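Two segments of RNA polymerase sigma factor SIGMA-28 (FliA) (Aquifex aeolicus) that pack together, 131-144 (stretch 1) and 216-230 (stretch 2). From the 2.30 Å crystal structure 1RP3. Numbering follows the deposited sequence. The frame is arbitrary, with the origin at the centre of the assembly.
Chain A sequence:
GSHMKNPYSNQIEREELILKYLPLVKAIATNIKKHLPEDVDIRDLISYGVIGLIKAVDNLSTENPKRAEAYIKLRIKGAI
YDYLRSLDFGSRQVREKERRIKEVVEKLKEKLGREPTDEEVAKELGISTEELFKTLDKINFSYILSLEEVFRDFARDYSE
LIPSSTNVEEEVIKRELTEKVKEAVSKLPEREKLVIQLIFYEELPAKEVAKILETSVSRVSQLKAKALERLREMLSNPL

Stretch 1 131-144: ELFKTLDKINFSYI
Stretch 2 (216-230) SVSRVSQLKAKALER

Two helices of the sigma factor lie side by side and run the same way, their N-to-C directions only 16° apart and their axes 9.1 Å apart at closest approach. Stretch 1 is helical throughout. Stretch 2 enters its helix at Val-217, just after Ser-216, whose chi1 near 69° (p) lets Ser-216 OG accept from Arg-219 N at 3.0 Å and cap the first turn. Backbone angles keep near -65/-40 in both helices, but Ser-216 is extended at -90/165.

The register is set by CA pairs: Phe-133 CA lies 7.8 Å from Val-217 CA, and Leu-136 CA lies 6.6 Å from Ser-221 CA. Farther along, Asn-140 CA is 5.5 Å from Ala-225 CA. Tyr-143 CA is 5.9 Å from Leu-228 CA. The backbones therefore stand well apart at the first pair, and of these pairs Asn-140 and Ala-225 are the closest. Bulky groups fill the wide end: Phe-133 (chi1 m, chi2 -27°) starts sideways, yet its ring reaches across until Phe-133 CE1 lies 3.7 Å from Val-217 CB. Val-217 is a t rotamer whose CA-to-CB bond points toward stretch 1. Leu-136 (m, t) fills the next space, with Leu-136 CD1 4.4 Å from Val-217 CG1 and 3.7 Å from Ser-218 OG, while Leu-136 CB sits 3.9 Å from Ser-221 OG. Leu-132 (t, p) adds Leu-132 CD2 at 3.8 Å from Ser-218 OG. Serine is small enough to leave room for these leucine methyls, and its hydroxyl need not go unpaired: Ser-218 OG is bonded elsewhere in the structure, and Ser-221 OG (m) donates to Val-217 O in its own helix at 3.0 Å.

At the narrow point Asn-140 (m, chi2 117°) fits against the surface of Ser-221, Lys-224 and Ala-225. Asn-140 ND2 donates to Ser-221 O at 3.2 Å, nearly straight at 165°, a hydrogen bond that joins the two stretches. Ser-221 O also accepts from Ala-225 N at 2.9 Å within its own helix, so the asparagine shares an acceptor already in use. Ala-225 suits the spot because its side chain ends at CB, and Ala-225 CB lies just 3.5 Å from Asn-140 ND2. At the other end of the amide, Asn-140 OD1 approaches Ser-221 CB to 3.2 Å.

Beyond the asparagine, the same methyl receives an aromatic ring. Tyr-143 (m, chi2 -71°) brings Tyr-143 CD2 to 3.7 Å from Ala-225 CB, and Ala-225 O lies over one face of the ring. Tyr-143 CB meets Leu-228 CB at 3.8 Å, and Tyr-143 CE1 comes within 4.2 Å of Glu-229 CB, while the phenol oxygen is bonded elsewhere. Leu-228 (m, t) extends Leu-228 CD1 to 3.7 Å from Ile-144 CG1. Ile-144 (m, t) begins sideways, but its end comes nearer, placing Ile-144 CD1 3.8 Å from Lys-224 NZ. Lys-224 is fully extended, t at all four chi angles; its ammonium group is satisfied elsewhere. In all, the two stretches bury 580 Å² between them, both sides summed.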

# COMPACT_ATOMS: atom_id res chain seq x y z
N GLU A 131 8.13 -17.29 -10.58
CA GLU A 131 7.58 -16.56 -11.73
C GLU A 131 6.09 -16.35 -11.56
O GLU A 131 5.56 -15.29 -11.89
CB GLU A 131 7.84 -17.33 -13.02
CG GLU A 131 7.36 -16.64 -14.30
CD GLU A 131 8.04 -15.30 -14.54
OE1 GLU A 131 9.26 -15.18 -14.26
OE2 GLU A 131 7.36 -14.36 -15.02
N LEU A 132 5.42 -17.37 -11.02
CA LEU A 132 3.98 -17.33 -10.78
C LEU A 132 3.66 -16.30 -9.69
O LEU A 132 2.79 -15.45 -9.88
CB LEU A 132 3.48 -18.71 -10.34
CG LEU A 132 2.01 -18.83 -9.93
CD1 LEU A 132 1.10 -18.48 -11.10
CD2 LEU A 132 1.72 -20.23 -9.42
N PHE A 133 4.37 -16.38 -8.57
CA PHE A 133 4.15 -15.45 -7.47
C PHE A 133 4.32 -14.00 -7.90
O PHE A 133 3.59 -13.12 -7.45
CB PHE A 133 5.08 -15.78 -6.30
CG PHE A 133 4.77 -17.09 -5.61
CD1 PHE A 133 3.47 -17.60 -5.63
CD2 PHE A 133 5.76 -17.80 -4.96
CE1 PHE A 133 3.17 -18.81 -5.00
CE2 PHE A 133 5.48 -19.01 -4.33
CZ PHE A 133 4.17 -19.51 -4.35
N LYS A 134 5.27 -13.76 -8.81
CA LYS A 134 5.50 -12.42 -9.32
C LYS A 134 4.27 -11.99 -10.12
O LYS A 134 3.68 -10.93 -9.86
CB LYS A 134 6.74 -12.38 -10.22
N THR A 135 3.86 -12.84 -11.05
CA THR A 135 2.71 -12.57 -11.91
C THR A 135 1.42 -12.29 -11.13
O THR A 135 0.70 -11.34 -11.44
CB THR A 135 2.51 -13.69 -12.94
OG1 THR A 135 3.73 -13.85 -13.67
CG2 THR A 135 1.41 -13.32 -13.93
N LEU A 136 1.15 -13.11 -10.12
CA LEU A 136 -0.02 -12.93 -9.26
C LEU A 136 0.08 -11.59 -8.51
O LEU A 136 -0.94 -10.95 -8.25
CB LEU A 136 -0.15 -14.09 -8.27
CG LEU A 136 -0.52 -15.44 -8.89
CD1 LEU A 136 -0.44 -16.53 -7.84
CD2 LEU A 136 -1.91 -15.39 -9.49
N ASP A 137 1.30 -11.16 -8.19
CA ASP A 137 1.50 -9.90 -7.49
C ASP A 137 1.24 -8.70 -8.40
O ASP A 137 0.62 -7.73 -7.96
CB ASP A 137 2.90 -9.81 -6.87
CG ASP A 137 3.02 -10.61 -5.57
OD1 ASP A 137 2.00 -10.75 -4.85
OD2 ASP A 137 4.14 -11.07 -5.25
N LYS A 138 1.68 -8.78 -9.65
CA LYS A 138 1.45 -7.71 -10.62
C LYS A 138 -0.03 -7.59 -10.91
O LYS A 138 -0.58 -6.49 -10.95
CB LYS A 138 2.21 -7.96 -11.93
CG LYS A 138 3.72 -7.83 -11.80
CD LYS A 138 4.41 -8.05 -13.14
CE LYS A 138 4.08 -6.95 -14.14
NZ LYS A 138 4.75 -7.21 -15.46
N ILE A 139 -0.69 -8.74 -11.07
CA ILE A 139 -2.12 -8.78 -11.36
C ILE A 139 -2.88 -8.11 -10.23
O ILE A 139 -3.64 -7.16 -10.45
CB ILE A 139 -2.61 -10.24 -11.54
CG1 ILE A 139 -2.12 -10.80 -12.87
CG2 ILE A 139 -4.14 -10.30 -11.45
CD1 ILE A 139 -2.28 -12.31 -12.99
N ASN A 140 -2.63 -8.58 -9.01
CA ASN A 140 -3.26 -8.03 -7.82
C ASN A 140 -2.93 -6.56 -7.61
O ASN A 140 -3.78 -5.80 -7.12
CB ASN A 140 -2.86 -8.84 -6.59
CG ASN A 140 -3.71 -10.08 -6.44
OD1 ASN A 140 -3.21 -11.20 -6.50
ND2 ASN A 140 -5.01 -9.87 -6.27
N PHE A 141 -1.73 -6.15 -7.99
CA PHE A 141 -1.40 -4.75 -7.79
C PHE A 141 -2.17 -3.84 -8.76
O PHE A 141 -2.52 -2.71 -8.41
CB PHE A 141 0.10 -4.46 -7.78
CG PHE A 141 0.43 -3.20 -7.06
CD1 PHE A 141 0.25 -3.11 -5.68
CD2 PHE A 141 0.84 -2.06 -7.75
CE1 PHE A 141 0.46 -1.91 -5.01
CE2 PHE A 141 1.04 -0.85 -7.08
CZ PHE A 141 0.85 -0.78 -5.72
N SER A 142 -2.48 -4.36 -9.94
CA SER A 142 -3.24 -3.61 -10.93
C SER A 142 -4.60 -3.25 -10.36
O SER A 142 -5.10 -2.15 -10.60
CB SER A 142 -3.47 -4.46 -12.19
OG SER A 142 -2.24 -4.80 -12.80
N TYR A 143 -5.19 -4.17 -9.60
CA TYR A 143 -6.49 -3.91 -8.99
C TYR A 143 -6.35 -2.96 -7.81
O TYR A 143 -7.29 -2.25 -7.46
CB TYR A 143 -7.16 -5.21 -8.57
CG TYR A 143 -7.61 -6.04 -9.76
CD1 TYR A 143 -8.68 -5.64 -10.56
CD2 TYR A 143 -6.93 -7.21 -10.11
CE1 TYR A 143 -9.07 -6.39 -11.68
CE2 TYR A 143 -7.31 -7.96 -11.22
CZ TYR A 143 -8.38 -7.55 -12.00
OH TYR A 143 -8.76 -8.29 -13.10
N ILE A 144 -5.17 -2.94 -7.20
CA ILE A 144 -4.92 -2.02 -6.10
C ILE A 144 -4.82 -0.62 -6.68
O ILE A 144 -5.40 0.31 -6.15
CB ILE A 144 -3.63 -2.40 -5.34
CG1 ILE A 144 -3.95 -3.55 -4.39
CG2 ILE A 144 -3.06 -1.20 -4.56
CD1 ILE A 144 -2.73 -4.21 -3.82
N SER A 216 -3.91 -22.39 -1.42
CA SER A 216 -2.79 -21.94 -2.25
C SER A 216 -2.75 -20.41 -2.35
O SER A 216 -3.73 -19.73 -2.05
CB SER A 216 -2.93 -22.49 -3.66
OG SER A 216 -4.03 -21.87 -4.32
N VAL A 217 -1.61 -19.89 -2.80
CA VAL A 217 -1.44 -18.46 -2.98
C VAL A 217 -2.29 -18.04 -4.18
O VAL A 217 -2.90 -16.97 -4.17
CB VAL A 217 0.04 -18.07 -3.20
CG1 VAL A 217 0.18 -16.57 -3.49
CG2 VAL A 217 0.85 -18.45 -1.96
N SER A 218 -2.35 -18.89 -5.19
CA SER A 218 -3.16 -18.62 -6.38
C SER A 218 -4.63 -18.41 -6.01
O SER A 218 -5.30 -17.52 -6.55
CB SER A 218 -3.05 -19.77 -7.37
OG SER A 218 -1.69 -19.99 -7.69
N ARG A 219 -5.13 -19.20 -5.06
CA ARG A 219 -6.50 -19.10 -4.61
C ARG A 219 -6.74 -17.79 -3.85
O ARG A 219 -7.75 -17.11 -4.08
CB ARG A 219 -6.87 -20.29 -3.73
CG ARG A 219 -8.24 -20.21 -3.06
CD ARG A 219 -9.35 -20.03 -4.07
NE ARG A 219 -10.65 -19.94 -3.40
CZ ARG A 219 -11.82 -19.90 -4.03
NH1 ARG A 219 -11.87 -19.94 -5.36
NH2 ARG A 219 -12.94 -19.82 -3.32
N VAL A 220 -5.84 -17.46 -2.92
CA VAL A 220 -5.99 -16.23 -2.15
C VAL A 220 -5.93 -15.02 -3.08
O VAL A 220 -6.66 -14.06 -2.91
CB VAL A 220 -4.93 -16.12 -1.03
CG1 VAL A 220 -4.98 -14.74 -0.39
CG2 VAL A 220 -5.20 -17.16 0.02
N SER A 221 -5.12 -15.14 -4.13
CA SER A 221 -4.96 -14.08 -5.11
C SER A 221 -6.20 -13.82 -5.96
O SER A 221 -6.55 -12.66 -6.19
CB SER A 221 -3.74 -14.33 -5.99
OG SER A 221 -2.57 -14.17 -5.21
N GLN A 222 -6.87 -14.88 -6.42
CA GLN A 222 -8.09 -14.68 -7.22
C GLN A 222 -9.18 -14.06 -6.34
O GLN A 222 -9.93 -13.19 -6.78
CB GLN A 222 -8.58 -15.98 -7.86
CG GLN A 222 -9.35 -16.91 -6.93
CD GLN A 222 -10.22 -17.90 -7.68
OE1 GLN A 222 -11.01 -17.51 -8.55
NE2 GLN A 222 -10.09 -19.19 -7.35
N LEU A 223 -9.23 -14.49 -5.08
CA LEU A 223 -10.20 -13.96 -4.14
C LEU A 223 -9.95 -12.48 -3.84
O LEU A 223 -10.90 -11.70 -3.69
CB LEU A 223 -10.19 -14.79 -2.85
CG LEU A 223 -10.86 -16.17 -2.93
CD1 LEU A 223 -10.71 -16.94 -1.61
CD2 LEU A 223 -12.34 -16.02 -3.27
N LYS A 224 -8.67 -12.09 -3.76
CA LYS A 224 -8.28 -10.70 -3.49
C LYS A 224 -8.61 -9.85 -4.72
O LYS A 224 -9.24 -8.81 -4.60
CB LYS A 224 -6.78 -10.62 -3.18
CG LYS A 224 -6.25 -9.20 -2.91
CD LYS A 224 -4.73 -9.17 -2.67
CE LYS A 224 -4.22 -7.76 -2.35
NZ LYS A 224 -2.75 -7.69 -2.24
N ALA A 225 -8.21 -10.32 -5.89
CA ALA A 225 -8.47 -9.61 -7.14
C ALA A 225 -9.96 -9.41 -7.39
O ALA A 225 -10.39 -8.33 -7.80
CB ALA A 225 -7.83 -10.34 -8.31
N LYS A 226 -10.76 -10.45 -7.11
CA LYS A 226 -12.21 -10.36 -7.30
C LYS A 226 -12.80 -9.36 -6.33
O LYS A 226 -13.56 -8.48 -6.72
CB LYS A 226 -12.86 -11.73 -7.13
N ALA A 227 -12.39 -9.45 -5.07
CA ALA A 227 -12.88 -8.51 -4.07
C ALA A 227 -12.50 -7.07 -4.44
O ALA A 227 -13.33 -6.17 -4.37
CB ALA A 227 -12.34 -8.87 -2.72
N LEU A 228 -11.26 -6.87 -4.87
CA LEU A 228 -10.79 -5.54 -5.24
C LEU A 228 -11.51 -5.00 -6.46
O LEU A 228 -11.75 -3.80 -6.55
CB LEU A 228 -9.26 -5.53 -5.44
CG LEU A 228 -8.43 -5.77 -4.18
CD1 LEU A 228 -6.94 -5.78 -4.51
CD2 LEU A 228 -8.75 -4.71 -3.15
N GLU A 229 -11.84 -5.88 -7.40
CA GLU A 229 -12.56 -5.49 -8.61
C GLU A 229 -13.97 -5.04 -8.22
O GLU A 229 -14.42 -3.98 -8.65
CB GLU A 229 -12.65 -6.64 -9.59
N ARG A 230 -14.64 -5.83 -7.39
CA ARG A 230 -15.99 -5.47 -6.95
C ARG A 230 -15.99 -4.08 -6.36
O ARG A 230 -16.69 -3.19 -6.85
CB ARG A 230 -16.52 -6.46 -5.91
CG ARG A 230 -16.87 -7.84 -6.42
CD ARG A 230 -17.93 -8.48 -5.53
NE ARG A 230 -17.93 -9.95 -5.60
CZ ARG A 230 -18.15 -10.66 -6.70
NH1 ARG A 230 -18.40 -10.06 -7.86
NH2 ARG A 230 -18.10 -11.98 -6.65